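Local coordinates for protein glycosyltransferase (Streptomyces viridochromogenes, PDB 2IV3) that binds UDP and probably acts as a GT-B-type glycosyltransferase, moving a sugar from a nucleotide-activated donor to an acceptor, at residues 8-13 against 30-35; 162-167 against 190-195. All coordinates share one frame; numbering follows the deposited sequence.

Contact 1 (8-13 against 30-35); sequences LVNIPL and GGIQWV. With UDP (uridine-5'-diphosphate), chain E.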
ATOM      1  N   LEU A   8      12.616 -19.412   5.905  1.00 40.40           N
ATOM      2  CA  LEU A   8      11.336 -18.745   5.885  1.00 41.60           C
ATOM      3  C   LEU A   8      11.519 -17.246   6.009  1.00 41.08           C
ATOM      4  O   LEU A   8      11.897 -16.757   7.072  1.00 40.69           O
ATOM      5  CB  LEU A   8      10.458 -19.215   7.063  1.00 41.81           C
ATOM      6  CG  LEU A   8       9.678 -20.532   6.939  1.00 42.64           C
ATOM      7  CD1 LEU A   8       8.726 -20.651   8.141  1.00 41.03           C
ATOM      8  CD2 LEU A   8       8.917 -20.653   5.566  1.00 41.23           C
ATOM      9  N   VAL A   9      11.205 -16.518   4.938  1.00 40.60           N
ATOM     10  CA  VAL A   9      11.429 -15.091   4.955  1.00 40.02           C
ATOM     11  C   VAL A   9      10.181 -14.322   5.394  1.00 39.94           C
ATOM     12  O   VAL A   9       9.194 -14.221   4.661  1.00 40.36           O
ATOM     13  CB  VAL A   9      11.994 -14.601   3.648  1.00 39.67           C
ATOM     14  CG1 VAL A   9      12.323 -13.133   3.727  1.00 40.78           C
ATOM     15  CG2 VAL A   9      13.283 -15.402   3.289  1.00 40.78           C
ATOM     16  N   ASN A  10      10.229 -13.813   6.617  1.00 38.68           N
ATOM     17  CA  ASN A  10       9.172 -12.993   7.136  1.00 38.32           C
ATOM     18  C   ASN A  10       9.282 -11.705   6.351  1.00 39.11           C
ATOM     19  O   ASN A  10      10.234 -11.538   5.589  1.00 39.40           O
ATOM     20  CB  ASN A  10       9.463 -12.716   8.615  1.00 38.27           C
ATOM     21  CG  ASN A  10       8.446 -11.821   9.258  1.00 37.53           C
ATOM     22  OD1 ASN A  10       7.248 -11.997   9.065  1.00 38.68           O
ATOM     23  ND2 ASN A  10       8.911 -10.859  10.040  1.00 37.05           N
ATOM     24  N   ILE A  11       8.306 -10.817   6.536  1.00 39.43           N
ATOM     25  CA  ILE A  11       8.357  -9.464   6.072  1.00 38.98           C
ATOM     26  C   ILE A  11       9.187  -8.656   7.050  1.00 39.79           C
ATOM     27  O   ILE A  11       8.751  -8.418   8.199  1.00 40.40           O
ATOM     28  CB  ILE A  11       6.916  -8.858   5.877  1.00 39.95           C
ATOM     29  CG1 ILE A  11       7.003  -7.479   5.193  1.00 39.21           C
ATOM     30  CG2 ILE A  11       6.108  -8.845   7.166  1.00 37.43           C
ATOM     31  CD1 ILE A  11       5.693  -6.877   4.818  1.00 38.87           C
ATOM     32  N   PRO A  12      10.393  -8.211   6.605  1.00 39.67           N
ATOM     33  CA  PRO A  12      11.246  -7.437   7.497  1.00 39.11           C
ATOM     34  C   PRO A  12      10.753  -6.004   7.776  1.00 38.88           C
ATOM     35  O   PRO A  12      10.773  -5.139   6.904  1.00 38.66           O
ATOM     36  CB  PRO A  12      12.615  -7.449   6.796  1.00 38.99           C
ATOM     37  CG  PRO A  12      12.418  -8.057   5.471  1.00 38.17           C
ATOM     38  CD  PRO A  12      11.002  -8.394   5.269  1.00 38.62           C
ATOM     39  N   LEU A  13      10.374  -5.768   9.022  1.00 38.80           N
ATOM     40  CA  LEU A  13       9.763  -4.508   9.437  1.00 39.03           C
ATOM     41  C   LEU A  13      10.225  -4.154  10.838  1.00 38.79           C
ATOM     42  O   LEU A  13      10.268  -4.996  11.728  1.00 37.71           O
ATOM     43  CB  LEU A  13       8.216  -4.591   9.432  1.00 38.78           C
ATOM     44  CG  LEU A  13       7.442  -4.942   8.150  1.00 39.91           C
ATOM     45  CD1 LEU A  13       5.993  -5.206   8.522  1.00 41.06           C
ATOM     46  CD2 LEU A  13       7.529  -3.869   7.073  1.00 39.28           C
ATOM     47  N   GLY A  30      -0.017  -7.743  13.134  1.00 41.70           N
ATOM     48  CA  GLY A  30       0.763  -8.185  11.988  1.00 40.86           C
ATOM     49  C   GLY A  30       0.346  -9.603  11.663  1.00 41.25           C
ATOM     50  O   GLY A  30       0.484 -10.487  12.522  1.00 41.59           O
ATOM     51  N   GLY A  31      -0.146  -9.836  10.441  1.00 40.78           N
ATOM     52  CA  GLY A  31      -0.700 -11.146  10.045  1.00 40.06           C
ATOM     53  C   GLY A  31       0.172 -12.011   9.160  1.00 40.70           C
ATOM     54  O   GLY A  31      -0.002 -13.245   9.104  1.00 40.67           O
ATOM     55  N   ILE A  32       1.089 -11.377   8.432  1.00 40.20           N
ATOM     56  CA  ILE A  32       2.126 -12.121   7.773  1.00 39.94           C
ATOM     57  C   ILE A  32       2.989 -12.809   8.812  1.00 39.91           C
ATOM     58  O   ILE A  32       3.435 -13.931   8.615  1.00 40.66           O
ATOM     59  CB  ILE A  32       3.012 -11.235   6.923  1.00 39.95           C
ATOM     60  CG1 ILE A  32       2.180 -10.586   5.789  1.00 40.43           C
ATOM     61  CG2 ILE A  32       4.175 -12.068   6.389  1.00 38.50           C
ATOM     62  CD1 ILE A  32       2.807  -9.295   5.205  1.00 40.76           C
ATOM     63  N   GLN A  33       3.228 -12.124   9.918  1.00 39.57           N
ATOM     64  CA  GLN A  33       4.113 -12.611  10.942  1.00 39.13           C
ATOM     65  C   GLN A  33       3.485 -13.819  11.674  1.00 39.33           C
ATOM     66  O   GLN A  33       4.198 -14.706  12.113  1.00 40.36           O
ATOM     67  CB  GLN A  33       4.462 -11.455  11.912  1.00 38.91           C
ATOM     68  CG  GLN A  33       5.337 -10.311  11.327  1.00 38.36           C
ATOM     69  CD  GLN A  33       4.535  -9.080  10.822  1.00 39.33           C
ATOM     70  OE1 GLN A  33       3.320  -9.141  10.603  1.00 39.58           O
ATOM     71  NE2 GLN A  33       5.232  -7.962  10.637  1.00 36.87           N
ATOM     72  N   TRP A  34       2.156 -13.821  11.818  1.00 38.99           N
ATOM     73  CA  TRP A  34       1.372 -14.971  12.293  1.00 38.01           C
ATOM     74  C   TRP A  34       1.299 -16.125  11.265  1.00 38.05           C
ATOM     75  O   TRP A  34       1.572 -17.291  11.579  1.00 38.31           O
ATOM     76  CB  TRP A  34      -0.033 -14.518  12.743  1.00 36.92           C
ATOM     77  CG  TRP A  34      -0.090 -14.093  14.198  1.00 35.45           C
ATOM     78  CD1 TRP A  34      -0.381 -12.851  14.687  1.00 34.46           C
ATOM     79  CD2 TRP A  34       0.183 -14.919  15.342  1.00 35.31           C
ATOM     80  NE1 TRP A  34      -0.285 -12.847  16.067  1.00 34.65           N
ATOM     81  CE2 TRP A  34       0.017 -14.111  16.494  1.00 34.07           C
ATOM     82  CE3 TRP A  34       0.533 -16.273  15.507  1.00 33.83           C
ATOM     83  CZ2 TRP A  34       0.213 -14.607  17.788  1.00 35.49           C
ATOM     84  CZ3 TRP A  34       0.710 -16.772  16.791  1.00 34.47           C
ATOM     85  CH2 TRP A  34       0.546 -15.943  17.918  1.00 35.37           C
ATOM     86  N   VAL A  35       0.964 -15.816  10.027  1.00 38.44           N
ATOM     87  CA  VAL A  35       0.997 -16.877   8.998  1.00 38.88           C
ATOM     88  C   VAL A  35       2.284 -17.673   9.159  1.00 39.00           C
ATOM     89  O   VAL A  35       2.241 -18.897   9.267  1.00 39.61           O
ATOM     90  CB  VAL A  35       0.890 -16.329   7.567  1.00 37.83           C
ATOM     91  CG1 VAL A  35       1.200 -17.468   6.514  1.00 38.18           C
ATOM     92  CG2 VAL A  35      -0.491 -15.765   7.362  1.00 38.30           C
TER
HETATM   93  N1  UDP E1353      -3.907  -7.938  15.299  1.00 38.45           N
HETATM   94  C2  UDP E1353      -3.367  -7.939  16.597  1.00 37.25           C
HETATM   95  N3  UDP E1353      -3.723  -6.955  17.456  1.00 39.11           N
HETATM   96  C4  UDP E1353      -4.573  -5.994  17.087  1.00 38.15           C
HETATM   97  C5  UDP E1353      -5.120  -5.965  15.820  1.00 39.47           C
HETATM   98  C6  UDP E1353      -4.752  -6.972  14.925  1.00 37.44           C
HETATM   99  O2  UDP E1353      -2.567  -8.842  16.945  1.00 35.69           O
HETATM  100  O4  UDP E1353      -4.901  -5.127  17.878  1.00 38.51           O
HETATM  101  C1' UDP E1353      -3.514  -8.992  14.339  1.00 39.53           C
HETATM  102  C2' UDP E1353      -4.584 -10.025  13.973  1.00 40.61           C
HETATM  103  O2' UDP E1353      -4.748 -11.109  14.877  1.00 43.72           O
HETATM  104  C3' UDP E1353      -4.047 -10.586  12.675  1.00 42.79           C
HETATM  105  C4' UDP E1353      -3.463  -9.336  12.027  1.00 43.41           C
HETATM  106  O4' UDP E1353      -3.263  -8.362  13.083  1.00 41.19           O
HETATM  107  O3' UDP E1353      -3.051 -11.570  12.969  1.00 40.76           O
HETATM  108  C5' UDP E1353      -4.500  -8.766  11.084  1.00 44.07           C
HETATM  109  O5' UDP E1353      -4.201  -9.285   9.815  1.00 44.48           O
HETATM  110  PA  UDP E1353      -5.329  -9.436   8.675  1.00 49.29           P
HETATM  111  O1A UDP E1353      -4.806 -10.289   7.476  1.00 45.67           O
HETATM  112  O2A UDP E1353      -6.676  -9.973   9.177  1.00 46.51           O
HETATM  113  O3A UDP E1353      -5.554  -7.933   8.163  1.00 49.17           O
HETATM  114  PB  UDP E1353      -4.389  -7.119   7.381  1.00 55.26           P
HETATM  115  O1B UDP E1353      -4.633  -7.166   5.854  1.00 53.44           O
HETATM  116  O2B UDP E1353      -2.939  -7.810   7.747  1.00 53.82           O
HETATM  117  O3B UDP E1353      -4.355  -5.690   7.921  1.00 51.92           O
HETATM  118  O   HOH W   1       8.014  -8.078  10.551  1.00 33.08           O

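Contact 2 (162-167 against 190-195); sequences EDFLLF and RLVLAG. With UDP (uridine-5'-diphosphate), chain E.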
ATOM      1  N   GLU A 162     -18.475 -13.743  26.115  1.00 41.73           N
ATOM      2  CA  GLU A 162     -19.014 -12.437  26.540  1.00 41.70           C
ATOM      3  C   GLU A 162     -19.994 -11.984  25.477  1.00 41.56           C
ATOM      4  O   GLU A 162     -20.072 -12.597  24.406  1.00 41.31           O
ATOM      5  CB  GLU A 162     -17.918 -11.375  26.698  1.00 41.71           C
ATOM      6  CG  GLU A 162     -16.789 -11.683  27.647  1.00 42.22           C
ATOM      7  CD  GLU A 162     -17.125 -11.374  29.066  1.00 46.17           C
ATOM      8  OE1 GLU A 162     -17.638 -10.255  29.335  1.00 48.97           O
ATOM      9  OE2 GLU A 162     -16.880 -12.253  29.934  1.00 48.40           O
ATOM     10  N   ASP A 163     -20.718 -10.907  25.776  1.00 41.73           N
ATOM     11  CA  ASP A 163     -21.778 -10.369  24.922  1.00 42.07           C
ATOM     12  C   ASP A 163     -21.264  -9.692  23.657  1.00 42.00           C
ATOM     13  O   ASP A 163     -22.053  -9.398  22.755  1.00 42.77           O
ATOM     14  CB  ASP A 163     -22.545  -9.267  25.672  1.00 42.16           C
ATOM     15  CG  ASP A 163     -23.457  -9.785  26.765  1.00 44.12           C
ATOM     16  OD1 ASP A 163     -23.591 -11.023  26.957  1.00 45.22           O
ATOM     17  OD2 ASP A 163     -24.055  -8.911  27.442  1.00 44.27           O
ATOM     18  N   PHE A 164     -19.972  -9.365  23.609  1.00 41.64           N
ATOM     19  CA  PHE A 164     -19.488  -8.349  22.665  1.00 40.92           C
ATOM     20  C   PHE A 164     -19.067  -8.869  21.296  1.00 40.94           C
ATOM     21  O   PHE A 164     -18.702 -10.046  21.124  1.00 40.96           O
ATOM     22  CB  PHE A 164     -18.379  -7.495  23.310  1.00 41.19           C
ATOM     23  CG  PHE A 164     -17.056  -8.223  23.476  1.00 40.97           C
ATOM     24  CD1 PHE A 164     -16.225  -8.450  22.380  1.00 40.56           C
ATOM     25  CD2 PHE A 164     -16.644  -8.663  24.729  1.00 40.34           C
ATOM     26  CE1 PHE A 164     -15.007  -9.116  22.527  1.00 39.99           C
ATOM     27  CE2 PHE A 164     -15.433  -9.328  24.892  1.00 39.14           C
ATOM     28  CZ  PHE A 164     -14.618  -9.551  23.795  1.00 40.89           C
ATOM     29  N   LEU A 165     -19.130  -7.973  20.320  1.00 40.33           N
ATOM     30  CA  LEU A 165     -18.638  -8.256  18.985  1.00 39.92           C
ATOM     31  C   LEU A 165     -17.233  -7.687  18.841  1.00 39.64           C
ATOM     32  O   LEU A 165     -16.891  -6.721  19.491  1.00 39.64           O
ATOM     33  CB  LEU A 165     -19.572  -7.641  17.945  1.00 40.29           C
ATOM     34  CG  LEU A 165     -21.038  -8.070  18.001  1.00 38.77           C
ATOM     35  CD1 LEU A 165     -21.860  -7.195  17.104  1.00 37.12           C
ATOM     36  CD2 LEU A 165     -21.180  -9.518  17.597  1.00 37.65           C
ATOM     37  N   LEU A 166     -16.417  -8.274  17.983  1.00 39.26           N
ATOM     38  CA  LEU A 166     -15.002  -7.962  18.030  1.00 38.91           C
ATOM     39  C   LEU A 166     -14.460  -7.627  16.663  1.00 38.99           C
ATOM     40  O   LEU A 166     -14.690  -8.357  15.703  1.00 39.16           O
ATOM     41  CB  LEU A 166     -14.209  -9.115  18.663  1.00 38.57           C
ATOM     42  CG  LEU A 166     -12.699  -8.904  18.885  1.00 38.87           C
ATOM     43  CD1 LEU A 166     -12.421  -7.733  19.791  1.00 40.14           C
ATOM     44  CD2 LEU A 166     -12.050 -10.132  19.455  1.00 39.55           C
ATOM     45  N   PHE A 167     -13.767  -6.491  16.593  1.00 39.47           N
ATOM     46  CA  PHE A 167     -12.972  -6.121  15.439  1.00 40.05           C
ATOM     47  C   PHE A 167     -11.522  -6.211  15.852  1.00 40.08           C
ATOM     48  O   PHE A 167     -11.114  -5.731  16.927  1.00 39.55           O
ATOM     49  CB  PHE A 167     -13.317  -4.708  14.920  1.00 39.91           C
ATOM     50  CG  PHE A 167     -12.547  -4.302  13.658  1.00 40.01           C
ATOM     51  CD1 PHE A 167     -13.142  -4.393  12.391  1.00 41.60           C
ATOM     52  CD2 PHE A 167     -11.250  -3.801  13.744  1.00 38.90           C
ATOM     53  CE1 PHE A 167     -12.447  -4.001  11.224  1.00 41.28           C
ATOM     54  CE2 PHE A 167     -10.543  -3.420  12.599  1.00 39.57           C
ATOM     55  CZ  PHE A 167     -11.140  -3.510  11.331  1.00 39.62           C
ATOM     56  N   ARG A 190     -22.159  -4.286  21.562  1.00 41.22           N
ATOM     57  CA  ARG A 190     -20.990  -3.426  21.612  1.00 41.19           C
ATOM     58  C   ARG A 190     -19.980  -3.891  20.588  1.00 40.83           C
ATOM     59  O   ARG A 190     -19.903  -5.087  20.306  1.00 41.05           O
ATOM     60  CB  ARG A 190     -20.373  -3.426  23.007  1.00 41.36           C
ATOM     61  CG  ARG A 190     -21.219  -2.656  24.049  1.00 44.00           C
ATOM     62  CD  ARG A 190     -21.358  -1.141  23.715  1.00 46.21           C
ATOM     63  NE  ARG A 190     -22.610  -0.555  24.217  1.00 46.32           N
ATOM     64  CZ  ARG A 190     -23.755  -0.490  23.526  1.00 46.85           C
ATOM     65  NH1 ARG A 190     -23.845  -0.968  22.282  1.00 45.79           N
ATOM     66  NH2 ARG A 190     -24.821   0.064  24.078  1.00 46.00           N
ATOM     67  N   LEU A 191     -19.218  -2.957  20.007  1.00 40.08           N
ATOM     68  CA  LEU A 191     -18.102  -3.349  19.146  1.00 39.24           C
ATOM     69  C   LEU A 191     -16.787  -3.070  19.832  1.00 38.48           C
ATOM     70  O   LEU A 191     -16.349  -1.913  19.910  1.00 38.24           O
ATOM     71  CB  LEU A 191     -18.136  -2.665  17.771  1.00 39.12           C
ATOM     72  CG  LEU A 191     -17.016  -3.222  16.879  1.00 40.20           C
ATOM     73  CD1 LEU A 191     -17.138  -4.758  16.578  1.00 39.12           C
ATOM     74  CD2 LEU A 191     -16.805  -2.430  15.577  1.00 39.60           C
ATOM     75  N   VAL A 192     -16.170  -4.122  20.358  1.00 37.45           N
ATOM     76  CA  VAL A 192     -14.811  -3.993  20.844  1.00 37.63           C
ATOM     77  C   VAL A 192     -13.921  -3.807  19.627  1.00 37.61           C
ATOM     78  O   VAL A 192     -13.842  -4.675  18.765  1.00 38.42           O
ATOM     79  CB  VAL A 192     -14.357  -5.171  21.714  1.00 37.27           C
ATOM     80  CG1 VAL A 192     -12.849  -5.103  21.947  1.00 36.81           C
ATOM     81  CG2 VAL A 192     -15.065  -5.124  23.028  1.00 37.39           C
ATOM     82  N   LEU A 193     -13.292  -2.643  19.562  1.00 38.33           N
ATOM     83  CA  LEU A 193     -12.586  -2.153  18.388  1.00 38.72           C
ATOM     84  C   LEU A 193     -11.110  -2.290  18.670  1.00 39.24           C
ATOM     85  O   LEU A 193     -10.458  -1.362  19.115  1.00 39.49           O
ATOM     86  CB  LEU A 193     -12.949  -0.672  18.182  1.00 39.09           C
ATOM     87  CG  LEU A 193     -12.834  -0.006  16.800  1.00 38.86           C
ATOM     88  CD1 LEU A 193     -12.828   1.505  16.986  1.00 38.48           C
ATOM     89  CD2 LEU A 193     -11.598  -0.430  16.033  1.00 35.78           C
ATOM     90  N   ALA A 194     -10.571  -3.475  18.449  1.00 40.50           N
ATOM     91  CA  ALA A 194      -9.186  -3.702  18.829  1.00 40.91           C
ATOM     92  C   ALA A 194      -8.260  -3.492  17.640  1.00 41.01           C
ATOM     93  O   ALA A 194      -8.495  -4.018  16.577  1.00 41.39           O
ATOM     94  CB  ALA A 194      -9.029  -5.085  19.445  1.00 40.53           C
ATOM     95  N   GLY A 195      -7.226  -2.679  17.799  1.00 41.66           N
ATOM     96  CA  GLY A 195      -6.336  -2.416  16.652  1.00 41.49           C
ATOM     97  C   GLY A 195      -5.746  -1.021  16.567  1.00 41.35           C
ATOM     98  O   GLY A 195      -6.233  -0.086  17.236  1.00 40.98           O
TER
HETATM   99  N1  UDP E1353      -3.907  -7.938  15.299  1.00 38.45           N
HETATM  100  C2  UDP E1353      -3.367  -7.939  16.597  1.00 37.25           C
HETATM  101  N3  UDP E1353      -3.723  -6.955  17.456  1.00 39.11           N
HETATM  102  C4  UDP E1353      -4.573  -5.994  17.087  1.00 38.15           C
HETATM  103  C5  UDP E1353      -5.120  -5.965  15.820  1.00 39.47           C
HETATM  104  C6  UDP E1353      -4.752  -6.972  14.925  1.00 37.44           C
HETATM  105  O2  UDP E1353      -2.567  -8.842  16.945  1.00 35.69           O
HETATM  106  O4  UDP E1353      -4.901  -5.127  17.878  1.00 38.51           O
HETATM  107  C1' UDP E1353      -3.514  -8.992  14.339  1.00 39.53           C
HETATM  108  C2' UDP E1353      -4.584 -10.025  13.973  1.00 40.61           C
HETATM  109  O2' UDP E1353      -4.748 -11.109  14.877  1.00 43.72           O
HETATM  110  C3' UDP E1353      -4.047 -10.586  12.675  1.00 42.79           C
HETATM  111  C4' UDP E1353      -3.463  -9.336  12.027  1.00 43.41           C
HETATM  112  O4' UDP E1353      -3.263  -8.362  13.083  1.00 41.19           O
HETATM  113  O3' UDP E1353      -3.051 -11.570  12.969  1.00 40.76           O
HETATM  114  C5' UDP E1353      -4.500  -8.766  11.084  1.00 44.07           C
HETATM  115  O5' UDP E1353      -4.201  -9.285   9.815  1.00 44.48           O
HETATM  116  PA  UDP E1353      -5.329  -9.436   8.675  1.00 49.29           P
HETATM  117  O1A UDP E1353      -4.806 -10.289   7.476  1.00 45.67           O
HETATM  118  O2A UDP E1353      -6.676  -9.973   9.177  1.00 46.51           O
HETATM  119  O3A UDP E1353      -5.554  -7.933   8.163  1.00 49.17           O
HETATM  120  PB  UDP E1353      -4.389  -7.119   7.381  1.00 55.26           P
HETATM  121  O1B UDP E1353      -4.633  -7.166   5.854  1.00 53.44           O
HETATM  122  O2B UDP E1353      -2.939  -7.810   7.747  1.00 53.82           O
HETATM  123  O3B UDP E1353      -4.355  -5.690   7.921  1.00 51.92           O
HETATM  124  O   HOH W   2     -22.681  -6.094  23.676  1.00 40.12           O

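Contact 1 (8-13 against 30-35)
Asn10 and Gln33 meet where strand 5-9 gives way to the loop leading to helix 32-45, within the first beta-alpha-beta unit of the N-terminal Rossmann-like half of this GT-B fold. This is the tight, buried part of the contact. Here Asn10 OD1 lies 3.4 Å from Gln33 CG and also nears the Gln33 CA, with the two amide planes 54° apart. OD1 is buried here against carbon and has no polar partner in the model, whereas ND2 is held by the carbonyl of Gly54. A bend at chi2 of 96° swings the Gln33 amide toward the loop, where NE2 comes 3.6 Å from Leu13 CD1 and lies beside Ile11 CG2. A water joins the two amides by accepting from Asn10 ND2 (3.0 Å) and from Gln33 NE2 (2.8 Å).

The other side is more open to solvent, though its carbons still touch: Ile11 and Ile32, both partly exposed, cross at about a right angle with their CD1 atoms 3.8 Å apart, and Ile11 CG2 also touches Ile32 CG2 and CD1. Thr243 of the second subunit packs on Ile11 and Leu13, and a glycerol lies near Ile32. The turn before the helix and the helix's first turn border UDP: Trp34 CD1 approaches ribose O3', and Gly30 N gives a weak 3.3 Å hydrogen bond to UDP O4'.

Contact 2 (162-167 against 190-195)
Val192 sits against Phe164 and Leu166 where strands 165-168 and 191-194 run parallel, the two strands of the first beta-alpha-beta unit of the C-terminal Rossmann-like half. Traced outward, Val192 CB lies 3.7 Å from Leu165 O and equally near Leu166 CD1. From there the branches part. CG1, anti to its own backbone N at a chi1 of 169°, presses on Leu166 CD1 at 3.4 Å, tighter than ordinary carbon contact. CG2 instead sits over one face of the Phe164 ring, 3.9 Å from the centroid, in a CH-pi contact offset toward the rim.

Four hydrogen bonds join the backbones in the alternating pattern of a parallel pair: Leu165 N to Arg190 O, Val192 N to Leu165 O, Phe167 N to Val192 O and Ala194 N to Phe167 O. Just past the strand, Gly195 CA comes 3.3 Å from O4 of the UDP uracil.

Leu228 of helix 222-231 packs on Phe164 and Leu166, on the face that carries Val192. On the opposite face Leu165, Leu191 and Phe167 lie against helix 177-187, with strands 214-218 and 234-237 flanking the pair.

In the fold
Contacts 1 and 2 occupy related places in the two halves of the GT-B fold, each within a beta-alpha-beta unit: contact 2 pairs the first strand of its sheet with the second, contact 1 lies at the end of the first strand of its sheet, and both sheets have the order 3-2-1-4-5-6. They share no element, yet UDP touches both, although their centres are 25 Å apart. Contact 2 is sheet interior, mostly buried, where backbone hydrogen bonds do the joining and apolar side chains fill the two faces. Contact 1, only partly buried, links a strand's exit to a helix's start through side chains and a water, and borders the second subunit. The 30-35 segment meets the sugar, the 190-195 segment the base.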